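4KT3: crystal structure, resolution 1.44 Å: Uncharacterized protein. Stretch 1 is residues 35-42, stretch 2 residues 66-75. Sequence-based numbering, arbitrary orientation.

Stretch 1 35-42: ISAVTFVS
Stretch 2 (66-75) AAQESQYGTG

Residues 35-42 are helical throughout, with phi/psi near -62/-44, and the helix continues later in the chain. The second stretch opens in a helix that begins earlier in the chain; Gln71 is the first residue to leave helical phi/psi. The helix axes come no closer than 11.4 Å, and their N-to-C directions differ by 126°. On the second stretch, much of the covered surface belongs to the loop, chiefly Tyr72. The nearest CA atoms across the contact are Ala37 CA and Tyr72 CA, 5.5 Å apart. Together the two stretches bury 342 Å².

The loop has a distinctive backbone. Gln71 has phi/psi 54/54, followed by Tyr72 at 51/45 and Gly73 at 80/7. Gln71 to Thr74 form a type I' turn, with Thr74 N donating a hydrogen bond to Gln71 O at 3.1 Å. Thr74 OG1, chi1 68° (p), donates to the same Gln71 O at 2.7 Å. Tyr72 N donates to Ala67 O at 3.0 Å.

Phe40 covers the most surface. Its CA-to-CB bond points toward the second stretch, with chi1 176° (t) and chi2 78°. Tyr72 CA lies over one face of the Phe40 ring, 3.9 Å from the centroid and 19° off the normal. Phe40 CD1 is 3.4 Å from Tyr72 C and 3.5 Å from Gly73 N. At the ring edge, Phe40 CZ meets Ala66 CB at 3.9 Å. Phe40 CE2 is 3.7 Å from Ala67 CA.

Ser70, chi1 74° (p), sits beside this ring, its OG 3.6 Å from Phe40 CE1. Ser70 OG donates to Ala66 O at 2.7 Å and accepts from Gly73 N at 2.9 Å, tying the helix to the turn. Gly73 suits its position: a CB there would lie 2.8 Å from Phe40 CD1, a clash, and its positive phi also favours glycine.

Tyr72 is the second large contributor. Its CA-to-CB bond points sideways, with chi1 -77° (m) and chi2 -91°. Ala37 CB lies over one face of the Tyr72 ring, 3.7 Å from the centroid and 21° off the normal. Ala37 CA is 3.4 Å from Tyr72 CD1. At the ring edge, Val41 CG2, chi1 167° (t), is 4.0 Å from Tyr72 CE1. The Phe40 and Tyr72 rings form an oblique pair, their planes at 80° and centroids 5.8 Å apart.

No direct hydrogen bond crosses the contact. A water bridges it instead, donating to Ser36 O at 2.8 Å and Tyr72 O at 2.7 Å. Ser36, chi1 179° (t), places OG 3.5 Å from Thr74 CG2.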

# COMPACT_ATOMS: atom_id res chain seq x y z
N ILE A 35 -12.98 -3.95 -3.09
CA ILE A 35 -13.90 -2.91 -2.64
C ILE A 35 -13.17 -1.75 -1.93
O ILE A 35 -13.48 -0.57 -2.15
CB ILE A 35 -15.02 -3.51 -1.74
CG1 ILE A 35 -15.79 -4.61 -2.48
CG2 ILE A 35 -15.97 -2.43 -1.28
CD1 ILE A 35 -16.30 -4.23 -3.88
N SER A 36 -12.18 -2.08 -1.11
CA SER A 36 -11.39 -1.06 -0.43
C SER A 36 -10.80 -0.09 -1.44
O SER A 36 -10.87 1.14 -1.26
CB SER A 36 -10.26 -1.73 0.36
OG SER A 36 -9.45 -0.79 1.03
N ALA A 37 -10.16 -0.65 -2.47
CA ALA A 37 -9.52 0.20 -3.48
C ALA A 37 -10.53 1.05 -4.26
O ALA A 37 -10.30 2.24 -4.50
CB ALA A 37 -8.68 -0.66 -4.42
N VAL A 38 -11.65 0.46 -4.66
CA VAL A 38 -12.67 1.19 -5.40
C VAL A 38 -13.24 2.31 -4.54
O VAL A 38 -13.46 3.41 -5.01
CB VAL A 38 -13.81 0.23 -5.88
CG1 VAL A 38 -15.01 1.02 -6.41
CG2 VAL A 38 -13.29 -0.71 -6.95
N THR A 39 -13.47 2.02 -3.26
CA THR A 39 -14.00 3.02 -2.34
C THR A 39 -13.08 4.26 -2.29
O THR A 39 -13.53 5.39 -2.35
CB THR A 39 -14.19 2.39 -0.94
OG1 THR A 39 -15.19 1.36 -1.02
CG2 THR A 39 -14.63 3.42 0.09
N PHE A 40 -11.78 4.01 -2.18
CA PHE A 40 -10.81 5.09 -2.13
C PHE A 40 -10.83 5.92 -3.41
O PHE A 40 -10.88 7.17 -3.39
CB PHE A 40 -9.41 4.51 -1.92
CG PHE A 40 -8.32 5.54 -1.96
CD1 PHE A 40 -8.10 6.36 -0.87
CD2 PHE A 40 -7.54 5.69 -3.09
CE1 PHE A 40 -7.08 7.30 -0.88
CE2 PHE A 40 -6.53 6.65 -3.12
CZ PHE A 40 -6.30 7.45 -2.01
N VAL A 41 -10.80 5.24 -4.55
CA VAL A 41 -10.76 5.93 -5.83
C VAL A 41 -12.05 6.75 -6.03
O VAL A 41 -12.00 7.93 -6.41
CB VAL A 41 -10.51 4.93 -6.96
CG1 VAL A 41 -10.76 5.57 -8.33
CG2 VAL A 41 -9.08 4.38 -6.84
N SER A 42 -13.20 6.16 -5.73
CA SER A 42 -14.47 6.88 -5.88
C SER A 42 -14.52 8.08 -4.95
O SER A 42 -15.07 9.12 -5.32
CB SER A 42 -15.63 5.95 -5.58
OG SER A 42 -15.73 4.98 -6.60
N ALA A 66 -1.37 8.85 -4.43
CA ALA A 66 -2.03 8.80 -3.13
C ALA A 66 -2.37 7.35 -2.74
O ALA A 66 -2.25 6.97 -1.58
CB ALA A 66 -3.27 9.66 -3.13
N ALA A 67 -2.82 6.54 -3.70
CA ALA A 67 -3.15 5.14 -3.41
C ALA A 67 -1.91 4.36 -2.93
O ALA A 67 -2.01 3.52 -2.04
CB ALA A 67 -3.73 4.47 -4.65
N GLN A 68 -0.78 4.62 -3.56
CA GLN A 68 0.50 4.04 -3.17
C GLN A 68 0.92 4.46 -1.76
O GLN A 68 1.34 3.64 -0.95
CB GLN A 68 1.56 4.49 -4.19
CG GLN A 68 3.02 4.45 -3.74
CD GLN A 68 3.58 3.04 -3.61
OE1 GLN A 68 2.85 2.07 -3.44
NE2 GLN A 68 4.91 2.94 -3.69
N GLU A 69 0.83 5.75 -1.46
CA GLU A 69 1.34 6.24 -0.19
C GLU A 69 0.44 5.88 0.98
O GLU A 69 0.92 5.67 2.10
CB GLU A 69 1.50 7.76 -0.23
CG GLU A 69 2.49 8.28 -1.28
CD GLU A 69 3.88 7.78 -1.03
OE1 GLU A 69 4.46 8.11 0.03
OE2 GLU A 69 4.39 7.07 -1.91
N SER A 70 -0.87 5.82 0.72
CA SER A 70 -1.87 5.64 1.77
C SER A 70 -2.49 4.25 1.85
O SER A 70 -3.40 4.04 2.65
CB SER A 70 -3.00 6.67 1.59
OG SER A 70 -3.84 6.35 0.50
N GLN A 71 -2.01 3.33 1.01
CA GLN A 71 -2.58 1.99 0.93
C GLN A 71 -4.10 2.11 0.68
O GLN A 71 -4.94 1.53 1.39
CB GLN A 71 -2.27 1.17 2.20
CG GLN A 71 -0.77 0.90 2.40
CD GLN A 71 0.02 2.15 2.80
OE1 GLN A 71 1.02 2.53 2.14
NE2 GLN A 71 -0.41 2.79 3.85
N TYR A 72 -4.42 2.85 -0.36
CA TYR A 72 -5.79 3.11 -0.75
C TYR A 72 -6.60 3.61 0.46
O TYR A 72 -7.73 3.18 0.72
CB TYR A 72 -6.43 1.88 -1.40
CG TYR A 72 -6.00 1.62 -2.84
CD1 TYR A 72 -6.72 2.16 -3.89
CD2 TYR A 72 -4.89 0.83 -3.14
CE1 TYR A 72 -6.36 1.92 -5.21
CE2 TYR A 72 -4.52 0.59 -4.48
CZ TYR A 72 -5.28 1.13 -5.50
OH TYR A 72 -4.98 0.91 -6.83
N GLY A 73 -5.99 4.53 1.19
CA GLY A 73 -6.67 5.21 2.27
C GLY A 73 -6.76 4.44 3.57
O GLY A 73 -7.42 4.89 4.51
N THR A 74 -6.10 3.28 3.64
CA THR A 74 -6.19 2.45 4.84
C THR A 74 -5.05 2.65 5.85
O THR A 74 -5.16 2.19 6.99
CB THR A 74 -6.32 0.95 4.50
OG1 THR A 74 -5.12 0.44 3.90
CG2 THR A 74 -7.51 0.73 3.57
N GLY A 75 -3.97 3.32 5.45
CA GLY A 75 -2.87 3.56 6.35
C GLY A 75 -3.20 4.57 7.43
O GLY A 75 -4.03 5.46 7.21
O HOH W 1 -10.39 2.66 1.04